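Local coordinates for protein glycosaminoglycan xylosylkinase (Hydra vulgaris, PDB 5XOM) that probably transfers phosphate from a nucleoside triphosphate to a xylose residue of glycosaminoglycan precursors, as a secretory-pathway kinase of the Fam20 family, at residues 56-59 with 60-63; 325-328 with 329-332; 367-370 with 371-374; 382-385 with 386-390. All coordinates share one frame; numbering follows the deposited sequence.

Interactions 2, 3 and 4 form a connected cluster in the C-terminal, helix-rich part of the kinase, whereas interaction 1 is a beta turn set apart from them, with its nearest atoms about 8 Å from interaction 2. Helix 323-334 is the hub. Its Leu329 CD1 meets Val371 CG1 of interaction 3 at 3.9 Å, and its Tyr326 CG lies 3.7 Å from Ile388 CD1 of interaction 4. The centres of interactions 2 and 3 are about 12 Å apart, those of 2 and 4 about 15 Å. Interactions 3 and 4 do not touch each other directly. Val59 of interaction 1 has its side chain about 6 Å from a NAG, probably the protein-linked glycan whose neighbours are Asn286 to Asn288.

Interaction 1. Residues 56-59 with 60-63; sequences MISV and RALT
Ser58 and Ala61 close a tight turn through two backbone hydrogen bonds. Ser58 N donates to Ala61 O at 2.9 Å, and Ala61 N returns to Ser58 O at 3.1 Å. Both are nearly straight at hydrogen, but the second donor stands well above the carbonyl plane of Ser58. The Ser58 hydroxyl, set between its own N and carbonyl carbon (chi1 55°), shares a water with Arg60 N; the bond from Arg60 N to that water is weak. Beyond the pair, Ile57 CG2 meets Leu62 CD2 at 3.6 Å, the two side chains lying alongside each other and pointing the same way. Met56 lies against the other arm with CG 3.4 Å from Leu62 O, and SD near Thr63 CA. At the turn's corner the Arg60 chain, bent at chi2 and chi3, carries NH1 to a salt bridge with Asp262 and a hydrogen bond to Ser290 O. Pro215 and Trp218 touch Ile57, Ile284 touches Leu62, and Ile70 of helix 67-79 touches both Met56 and Thr63. With Val59 and Arg60 at its corners, this is a type I beta turn closed by a single antiparallel bridge, linking helix 49-56 to helix 67-79.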
loop_
_atom_site.group_PDB
_atom_site.type_symbol
_atom_site.label_atom_id
_atom_site.label_comp_id
_atom_site.label_asym_id
_atom_site.label_seq_id
_atom_site.Cartn_x
_atom_site.Cartn_y
_atom_site.Cartn_z
ATOM N N MET A 56 -3.737 6.685 7.283
ATOM C CA MET A 56 -3.072 5.396 7.420
ATOM C C MET A 56 -3.050 4.889 8.857
ATOM O O MET A 56 -2.800 3.698 9.069
ATOM C CB MET A 56 -1.634 5.454 6.863
ATOM C CG MET A 56 -0.587 6.088 7.773
ATOM S SD MET A 56 1.121 5.842 7.191
ATOM C CE MET A 56 1.068 6.569 5.553
ATOM N N ILE A 57 -3.350 5.735 9.837
ATOM C CA ILE A 57 -3.257 5.343 11.240
ATOM C C ILE A 57 -4.477 4.520 11.636
ATOM O O ILE A 57 -5.620 4.895 11.345
ATOM C CB ILE A 57 -3.114 6.577 12.142
ATOM C CG1 ILE A 57 -1.846 7.347 11.787
ATOM C CG2 ILE A 57 -3.093 6.168 13.619
ATOM C CD1 ILE A 57 -1.795 8.710 12.409
ATOM N N SER A 58 -4.231 3.394 12.302
ATOM C CA SER A 58 -5.239 2.645 13.037
ATOM C C SER A 58 -4.685 2.346 14.423
ATOM O O SER A 58 -3.519 2.624 14.716
ATOM C CB SER A 58 -5.634 1.353 12.306
ATOM O OG SER A 58 -4.498 0.556 12.036
ATOM N N VAL A 59 -5.521 1.771 15.289
ATOM C CA VAL A 59 -5.128 1.652 16.688
ATOM C C VAL A 59 -3.990 0.654 16.881
ATOM O O VAL A 59 -3.298 0.704 17.906
ATOM C CB VAL A 59 -6.338 1.274 17.565
ATOM C CG1 VAL A 59 -6.605 -0.226 17.528
ATOM C CG2 VAL A 59 -6.119 1.750 18.998
ATOM N N ARG A 60 -3.735 -0.217 15.902
ATOM C CA ARG A 60 -2.636 -1.168 15.994
ATOM C C ARG A 60 -1.534 -0.922 14.969
ATOM O O ARG A 60 -0.656 -1.779 14.801
ATOM C CB ARG A 60 -3.169 -2.594 15.840
ATOM C CG ARG A 60 -4.022 -3.068 17.025
ATOM C CD ARG A 60 -3.249 -2.937 18.348
ATOM N NE ARG A 60 -1.994 -3.673 18.327
ATOM C CZ ARG A 60 -1.189 -3.815 19.374
ATOM N NH1 ARG A 60 -1.470 -3.290 20.569
ATOM N NH2 ARG A 60 -0.060 -4.511 19.245
ATOM N N ALA A 61 -1.523 0.237 14.311
ATOM C CA ALA A 61 -0.456 0.538 13.355
ATOM C C ALA A 61 -0.455 2.024 13.046
ATOM O O ALA A 61 -1.465 2.558 12.573
ATOM C CB ALA A 61 -0.615 -0.275 12.068
ATOM N N LEU A 62 0.676 2.689 13.290
ATOM C CA LEU A 62 0.814 4.077 12.872
ATOM C C LEU A 62 1.208 4.184 11.406
ATOM O O LEU A 62 0.794 5.128 10.726
ATOM C CB LEU A 62 1.843 4.806 13.746
ATOM C CG LEU A 62 1.469 5.126 15.198
ATOM C CD1 LEU A 62 2.573 5.985 15.827
ATOM C CD2 LEU A 62 0.096 5.802 15.305
ATOM N N THR A 63 1.987 3.233 10.899
ATOM C CA THR A 63 2.427 3.231 9.513
ATOM C C THR A 63 2.120 1.876 8.889
ATOM O O THR A 63 1.729 0.923 9.569
ATOM C CB THR A 63 3.924 3.548 9.393
ATOM O OG1 THR A 63 4.673 2.587 10.148
ATOM C CG2 THR A 63 4.221 4.946 9.931
HETATM O O HOH W 1 -5.127 -1.940 13.556
#

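Interaction 2. Residues 325-328 with 329-332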
loop_
_atom_site.group_PDB
_atom_site.type_symbol
_atom_site.label_atom_id
_atom_site.label_comp_id
_atom_site.label_asym_id
_atom_site.label_seq_id
_atom_site.Cartn_x
_atom_site.Cartn_y
_atom_site.Cartn_z
ATOM N N THR A 325 5.663 -11.248 16.806
ATOM C CA THR A 325 6.996 -10.698 17.039
ATOM C C THR A 325 8.061 -11.783 16.915
ATOM O O THR A 325 9.090 -11.591 16.259
ATOM C CB THR A 325 7.058 -10.038 18.417
ATOM O OG1 THR A 325 6.063 -9.009 18.500
ATOM C CG2 THR A 325 8.431 -9.404 18.642
ATOM N N TYR A 326 7.823 -12.936 17.546
ATOM C CA TYR A 326 8.762 -14.051 17.462
ATOM C C TYR A 326 8.979 -14.490 16.018
ATOM O O TYR A 326 10.117 -14.722 15.593
ATOM C CB TYR A 326 8.244 -15.213 18.304
ATOM C CG TYR A 326 9.069 -16.478 18.232
ATOM C CD1 TYR A 326 10.380 -16.508 18.691
ATOM C CD2 TYR A 326 8.527 -17.649 17.714
ATOM C CE1 TYR A 326 11.131 -17.673 18.631
ATOM C CE2 TYR A 326 9.267 -18.815 17.650
ATOM C CZ TYR A 326 10.566 -18.823 18.111
ATOM O OH TYR A 326 11.304 -19.984 18.043
ATOM N N ASN A 327 7.896 -14.602 15.248
ATOM C CA ASN A 327 8.018 -15.022 13.856
ATOM C C ASN A 327 8.861 -14.043 13.049
ATOM O O ASN A 327 9.701 -14.458 12.242
ATOM C CB ASN A 327 6.630 -15.181 13.237
ATOM C CG ASN A 327 5.851 -16.324 13.855
ATOM O OD1 ASN A 327 6.434 -17.304 14.327
ATOM N ND2 ASN A 327 4.527 -16.206 13.859
ATOM N N ARG A 328 8.657 -12.738 13.251
ATOM C CA ARG A 328 9.435 -11.759 12.494
ATOM C C ARG A 328 10.895 -11.753 12.939
ATOM O O ARG A 328 11.801 -11.609 12.109
ATOM C CB ARG A 328 8.814 -10.368 12.634
ATOM C CG ARG A 328 7.363 -10.289 12.141
ATOM C CD ARG A 328 6.887 -8.844 11.924
ATOM N NE ARG A 328 6.933 -8.047 13.149
ATOM C CZ ARG A 328 5.937 -7.953 14.025
ATOM N NH1 ARG A 328 4.799 -8.607 13.823
ATOM N NH2 ARG A 328 6.079 -7.203 15.111
ATOM N N LEU A 329 11.144 -11.932 14.242
ATOM C CA LEU A 329 12.517 -12.004 14.736
ATOM C C LEU A 329 13.251 -13.207 14.164
ATOM O O LEU A 329 14.464 -13.142 13.932
ATOM C CB LEU A 329 12.542 -12.066 16.264
ATOM C CG LEU A 329 12.149 -10.809 17.044
ATOM C CD1 LEU A 329 12.341 -11.042 18.530
ATOM C CD2 LEU A 329 12.936 -9.599 16.589
ATOM N N LYS A 330 12.543 -14.311 13.932
ATOM C CA LYS A 330 13.217 -15.498 13.428
ATOM C C LYS A 330 13.489 -15.386 11.936
ATOM O O LYS A 330 14.522 -15.872 11.463
ATOM C CB LYS A 330 12.366 -16.735 13.711
ATOM C CG LYS A 330 12.255 -17.067 15.184
ATOM C CD LYS A 330 12.486 -18.544 15.445
ATOM C CE LYS A 330 11.853 -19.421 14.368
ATOM N NZ LYS A 330 10.363 -19.457 14.436
ATOM N N ILE A 331 12.606 -14.716 11.197
ATOM C CA ILE A 331 12.876 -14.386 9.801
ATOM C C ILE A 331 14.074 -13.451 9.691
ATOM O O ILE A 331 14.886 -13.564 8.764
ATOM C CB ILE A 331 11.618 -13.778 9.152
ATOM C CG1 ILE A 331 10.538 -14.853 8.982
ATOM C CG2 ILE A 331 11.955 -13.105 7.826
ATOM C CD1 ILE A 331 9.214 -14.312 8.480
ATOM N N ALA A 332 14.217 -12.525 10.643
ATOM C CA ALA A 332 15.306 -11.554 10.574
ATOM C C ALA A 332 16.661 -12.218 10.792
ATOM O O ALA A 332 17.646 -11.850 10.143
ATOM C CB ALA A 332 15.081 -10.438 11.597
#
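Lys330 folds back over the ring of Tyr326, one helical turn earlier. The tyrosine side chain leaves with CG anti to the backbone N (chi1 176°), and the lysine leans across it obliquely: its CG sits over one ring face, 3.9 Å from the ring centroid, in a CH-pi contact. From there the lysine follows the ring toward the hydroxyl, with CD 3.2 Å from Tyr326 OH. Bends at chi2, chi3 and chi4 curl the chain instead of letting it run straight out, and so bring NZ back to 3.5 Å from Tyr326 CE2. Phe379 meets the same tyrosine ring edge-to-face. On another side of the helix, Leu329 CG packs against Thr325 O at 3.3 Å, while the methyls Thr325 CG2 and Leu329 CD1 approach to 4.2 Å. Arg328 turns back at chi3 (-60°), laying one face of its guanidinium over Thr325 CA; its NE is held by Leu145 O, and Thr325 OG1 bonds to Asp265. Backbone bonds from Leu329 N to Thr325 O (2.9 Å) and from Ile331 N to Asn327 O (3.1 Å) carry the regular i to i+4 pattern. Leu329 and Ala332 rest on helix 358-382. The whole is typical of a partly buried alpha-helix, with an i to i+4 aromatic-lysine pair beside a leucine that enters the packing between helices.

Interaction 3. Residues 367-370 with 371-374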
loop_
_atom_site.group_PDB
_atom_site.type_symbol
_atom_site.label_atom_id
_atom_site.label_comp_id
_atom_site.label_asym_id
_atom_site.label_seq_id
_atom_site.Cartn_x
_atom_site.Cartn_y
_atom_site.Cartn_z
ATOM N N ARG A 367 23.085 -7.376 18.779
ATOM C CA ARG A 367 22.033 -7.364 19.786
ATOM C C ARG A 367 20.850 -8.238 19.388
ATOM O O ARG A 367 20.138 -8.744 20.263
ATOM C CB ARG A 367 21.584 -5.929 20.034
ATOM C CG ARG A 367 22.613 -5.101 20.779
ATOM C CD ARG A 367 22.356 -3.619 20.621
ATOM N NE ARG A 367 23.521 -2.853 21.047
ATOM C CZ ARG A 367 23.712 -1.566 20.774
ATOM N NH1 ARG A 367 22.809 -0.895 20.072
ATOM N NH2 ARG A 367 24.809 -0.951 21.201
ATOM N N LEU A 368 20.638 -8.444 18.088
ATOM C CA LEU A 368 19.581 -9.351 17.657
ATOM C C LEU A 368 19.866 -10.773 18.121
ATOM O O LEU A 368 18.963 -11.469 18.603
ATOM C CB LEU A 368 19.422 -9.285 16.138
ATOM C CG LEU A 368 18.435 -10.251 15.475
ATOM C CD1 LEU A 368 17.055 -10.130 16.099
ATOM C CD2 LEU A 368 18.365 -9.993 13.979
ATOM N N LEU A 369 21.128 -11.209 18.032
ATOM C CA LEU A 369 21.486 -12.525 18.555
ATOM C C LEU A 369 21.306 -12.589 20.067
ATOM O O LEU A 369 20.911 -13.629 20.607
ATOM C CB LEU A 369 22.918 -12.893 18.179
ATOM C CG LEU A 369 23.184 -13.117 16.692
ATOM C CD1 LEU A 369 24.632 -13.524 16.479
ATOM C CD2 LEU A 369 22.229 -14.163 16.127
ATOM N N LEU A 370 21.635 -11.504 20.773
ATOM C CA LEU A 370 21.425 -11.490 22.215
ATOM C C LEU A 370 19.941 -11.580 22.562
ATOM O O LEU A 370 19.583 -12.151 23.599
ATOM C CB LEU A 370 22.050 -10.235 22.827
ATOM C CG LEU A 370 23.564 -10.053 22.653
ATOM C CD1 LEU A 370 24.001 -8.676 23.143
ATOM C CD2 LEU A 370 24.334 -11.171 23.375
ATOM N N VAL A 371 19.065 -11.025 21.716
ATOM C CA VAL A 371 17.626 -11.178 21.919
ATOM C C VAL A 371 17.221 -12.635 21.748
ATOM O O VAL A 371 16.486 -13.195 22.570
ATOM C CB VAL A 371 16.853 -10.269 20.947
ATOM C CG1 VAL A 371 15.375 -10.639 20.924
ATOM C CG2 VAL A 371 17.016 -8.824 21.336
ATOM N N GLN A 372 17.707 -13.270 20.681
ATOM C CA GLN A 372 17.419 -14.680 20.447
ATOM C C GLN A 372 17.860 -15.534 21.631
ATOM O O GLN A 372 17.136 -16.444 22.053
ATOM C CB GLN A 372 18.089 -15.130 19.152
ATOM C CG GLN A 372 17.870 -16.590 18.787
ATOM C CD GLN A 372 18.466 -16.935 17.430
ATOM O OE1 GLN A 372 17.800 -17.512 16.566
ATOM N NE2 GLN A 372 19.736 -16.596 17.244
ATOM N N ASP A 373 19.040 -15.247 22.188
ATOM C CA ASP A 373 19.516 -15.987 23.353
ATOM C C ASP A 373 18.564 -15.829 24.533
ATOM O O ASP A 373 18.250 -16.804 25.228
ATOM C CB ASP A 373 20.924 -15.524 23.733
ATOM C CG ASP A 373 21.963 -15.874 22.681
ATOM O OD1 ASP A 373 21.657 -16.687 21.781
ATOM O OD2 ASP A 373 23.087 -15.331 22.757
ATOM N N ALA A 374 18.116 -14.598 24.793
ATOM C CA ALA A 374 17.207 -14.363 25.912
ATOM C C ALA A 374 15.893 -15.110 25.723
ATOM O O ALA A 374 15.346 -15.673 26.680
ATOM C CB ALA A 374 16.951 -12.865 26.083
#
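Val371, Gln372, Asp373 and Ala374 each donate a backbone N-H to the carbonyl four residues earlier, so the stretch is an uninterrupted alpha-helix with phi and psi near their helical values throughout. The bonds run from Val371 N to Arg367 O (2.9 Å), Gln372 N to Leu368 O (3.0 Å), Asp373 N to Leu369 O (2.9 Å) and Ala374 N to Leu370 O (3.1 Å). Among the side chains, Leu369 and Gln372 lie alongside each other and point the same way, with Leu369 CD2 3.7 Å from Gln372 NE2. The glutamine reaches this position as an extended chain, its CG anti to the backbone N (chi1 180°), so that the terminal amide comes level with the CD2 methyl of Leu369. Val371 presses a branch on the preceding turn, CG2 lying 3.3 Å from Arg367 O; CG2 sits beside the backbone N of Val371, anti to the carbonyl carbon, and CG1 is anti to the N (chi1 167°). The carboxylate of Asp373 sits near the carbonyl of Leu369, with Asp373 OD1 3.4 Å from Leu369 O, two acceptors that cannot bond. Arg367 NE makes a salt bridge with Asp307, and NH1 a hydrogen bond with Leu272 O. In the fold, these two turns of helix 358-382 are flanked by two other helices: on the side of helix 323-334 Gln372 touches Thr333, next to Leu368 and Val371, while Arg367, Leu370 and Val371 meet Phe271 of helix 259-273.

Interaction 4. Residues 382-385 with 386-390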
loop_
_atom_site.group_PDB
_atom_site.type_symbol
_atom_site.label_atom_id
_atom_site.label_comp_id
_atom_site.label_asym_id
_atom_site.label_seq_id
_atom_site.Cartn_x
_atom_site.Cartn_y
_atom_site.Cartn_z
ATOM N N LYS A 382 10.707 -22.253 30.842
ATOM C CA LYS A 382 9.254 -22.253 30.949
ATOM C C LYS A 382 8.560 -23.047 29.849
ATOM O O LYS A 382 7.334 -23.177 29.899
ATOM C CB LYS A 382 8.728 -20.804 30.946
ATOM C CG LYS A 382 8.964 -20.059 32.258
ATOM C CD LYS A 382 8.087 -18.814 32.425
ATOM C CE LYS A 382 7.015 -18.689 31.344
ATOM N NZ LYS A 382 6.012 -17.623 31.651
ATOM N N ASN A 383 9.306 -23.597 28.880
ATOM C CA ASN A 383 8.806 -24.309 27.703
ATOM C C ASN A 383 8.223 -23.340 26.683
ATOM O O ASN A 383 7.543 -22.371 27.045
ATOM C CB ASN A 383 7.785 -25.392 28.077
ATOM C CG ASN A 383 8.352 -26.414 29.046
ATOM O OD1 ASN A 383 9.516 -26.808 28.946
ATOM N ND2 ASN A 383 7.528 -26.852 29.986
ATOM N N LYS A 384 8.499 -23.608 25.402
ATOM C CA LYS A 384 8.205 -22.665 24.321
ATOM C C LYS A 384 6.744 -22.233 24.294
ATOM O O LYS A 384 6.444 -21.038 24.231
ATOM C CB LYS A 384 8.594 -23.308 22.983
ATOM C CG LYS A 384 8.449 -22.399 21.779
ATOM C CD LYS A 384 9.105 -23.044 20.568
ATOM C CE LYS A 384 9.150 -22.124 19.362
ATOM N NZ LYS A 384 8.156 -22.491 18.320
ATOM N N GLU A 385 5.815 -23.194 24.342
ATOM C CA GLU A 385 4.395 -22.870 24.192
ATOM C C GLU A 385 3.789 -22.180 25.409
ATOM O O GLU A 385 2.613 -21.817 25.348
ATOM C CB GLU A 385 3.567 -24.112 23.822
ATOM C CG GLU A 385 3.709 -25.325 24.719
ATOM C CD GLU A 385 5.056 -26.001 24.569
ATOM O OE1 GLU A 385 5.716 -26.237 25.602
ATOM O OE2 GLU A 385 5.496 -26.209 23.420
ATOM N N ASN A 386 4.525 -22.007 26.512
ATOM C CA ASN A 386 4.048 -21.104 27.560
ATOM C C ASN A 386 4.674 -19.714 27.475
ATOM O O ASN A 386 4.275 -18.815 28.232
ATOM C CB ASN A 386 4.323 -21.669 28.963
ATOM C CG ASN A 386 3.796 -23.081 29.137
ATOM O OD1 ASN A 386 4.532 -23.972 29.566
ATOM N ND2 ASN A 386 2.552 -23.306 28.757
ATOM N N VAL A 387 5.647 -19.516 26.591
ATOM C CA VAL A 387 6.257 -18.207 26.370
ATOM C C VAL A 387 5.658 -17.517 25.152
ATOM O O VAL A 387 5.387 -16.319 25.189
ATOM C CB VAL A 387 7.790 -18.340 26.233
ATOM C CG1 VAL A 387 8.371 -17.074 25.610
ATOM C CG2 VAL A 387 8.421 -18.624 27.588
ATOM N N ILE A 388 5.466 -18.250 24.061
ATOM C CA ILE A 388 4.890 -17.686 22.847
ATOM C C ILE A 388 3.383 -17.556 23.036
ATOM O O ILE A 388 2.678 -18.559 23.181
ATOM C CB ILE A 388 5.224 -18.563 21.632
ATOM C CG1 ILE A 388 6.740 -18.630 21.438
ATOM C CG2 ILE A 388 4.526 -18.053 20.392
ATOM C CD1 ILE A 388 7.412 -17.264 21.440
ATOM N N ILE A 389 2.887 -16.318 23.037
ATOM C CA ILE A 389 1.462 -16.031 23.178
ATOM C C ILE A 389 0.924 -15.557 21.838
ATOM O O ILE A 389 1.366 -14.529 21.306
ATOM C CB ILE A 389 1.181 -14.992 24.277
ATOM C CG1 ILE A 389 1.348 -15.605 25.668
ATOM C CG2 ILE A 389 -0.231 -14.453 24.146
ATOM C CD1 ILE A 389 2.693 -15.425 26.260
ATOM N N GLU A 390 -0.040 -16.298 21.295
ATOM C CA GLU A 390 -0.742 -15.891 20.082
ATOM C C GLU A 390 -1.966 -15.091 20.505
ATOM O O GLU A 390 -3.003 -15.659 20.848
ATOM C CB GLU A 390 -1.126 -17.099 19.233
ATOM C CG GLU A 390 -1.986 -16.734 18.028
ATOM C CD GLU A 390 -1.280 -15.791 17.060
ATOM O OE1 GLU A 390 -0.474 -16.266 16.231
ATOM O OE2 GLU A 390 -1.512 -14.568 17.143
#
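Lys384 O receives two backbone donors, Ile388 N at 3.0 Å and Val387 N at 2.9 Å, in a short, weakly bonded helical turn that leads directly into strand 388-389. The two donors approach differently: Ile388 N lies almost in line with the carbonyl bond, whereas Val387 N stands above the carbonyl plane. Asn383 O accepts from Asn386 N at 3.1 Å, again from above the plane, and a weak bond from Val387 N adds to it. Asn383 itself, with positive phi (74°), is the residue at which the chain leaves the preceding long helix, and it swings the backbone into this new turn. Side chains add looser contacts around these bonds. Lys382 crosses Val387 at about a right angle, its CE 4.0 Å from Val387 CG2, and its ammonium has a weak hydrogen bond to Cys319 O. The aliphatic part of Lys384, with CG anti to the backbone N (chi1 -175°), crosses Ile388 obliquely. Outside the turn, Val387 is covered by Cys378 and Phe379 of helix 358-382, and Cys378 is in turn joined to Cys319 by a disulfide. Lys384 and Ile388 both touch Tyr326 and Phe379, so the turn closes over an aromatic patch between two helices. The strand that follows pairs in parallel with strand 321-322, through backbone bonds of Ile389 to Leu321 and Ser323. Of the packing within the turn itself, Lys384 CG against Ile388 CG1 is a light touch, at 4.2 Å.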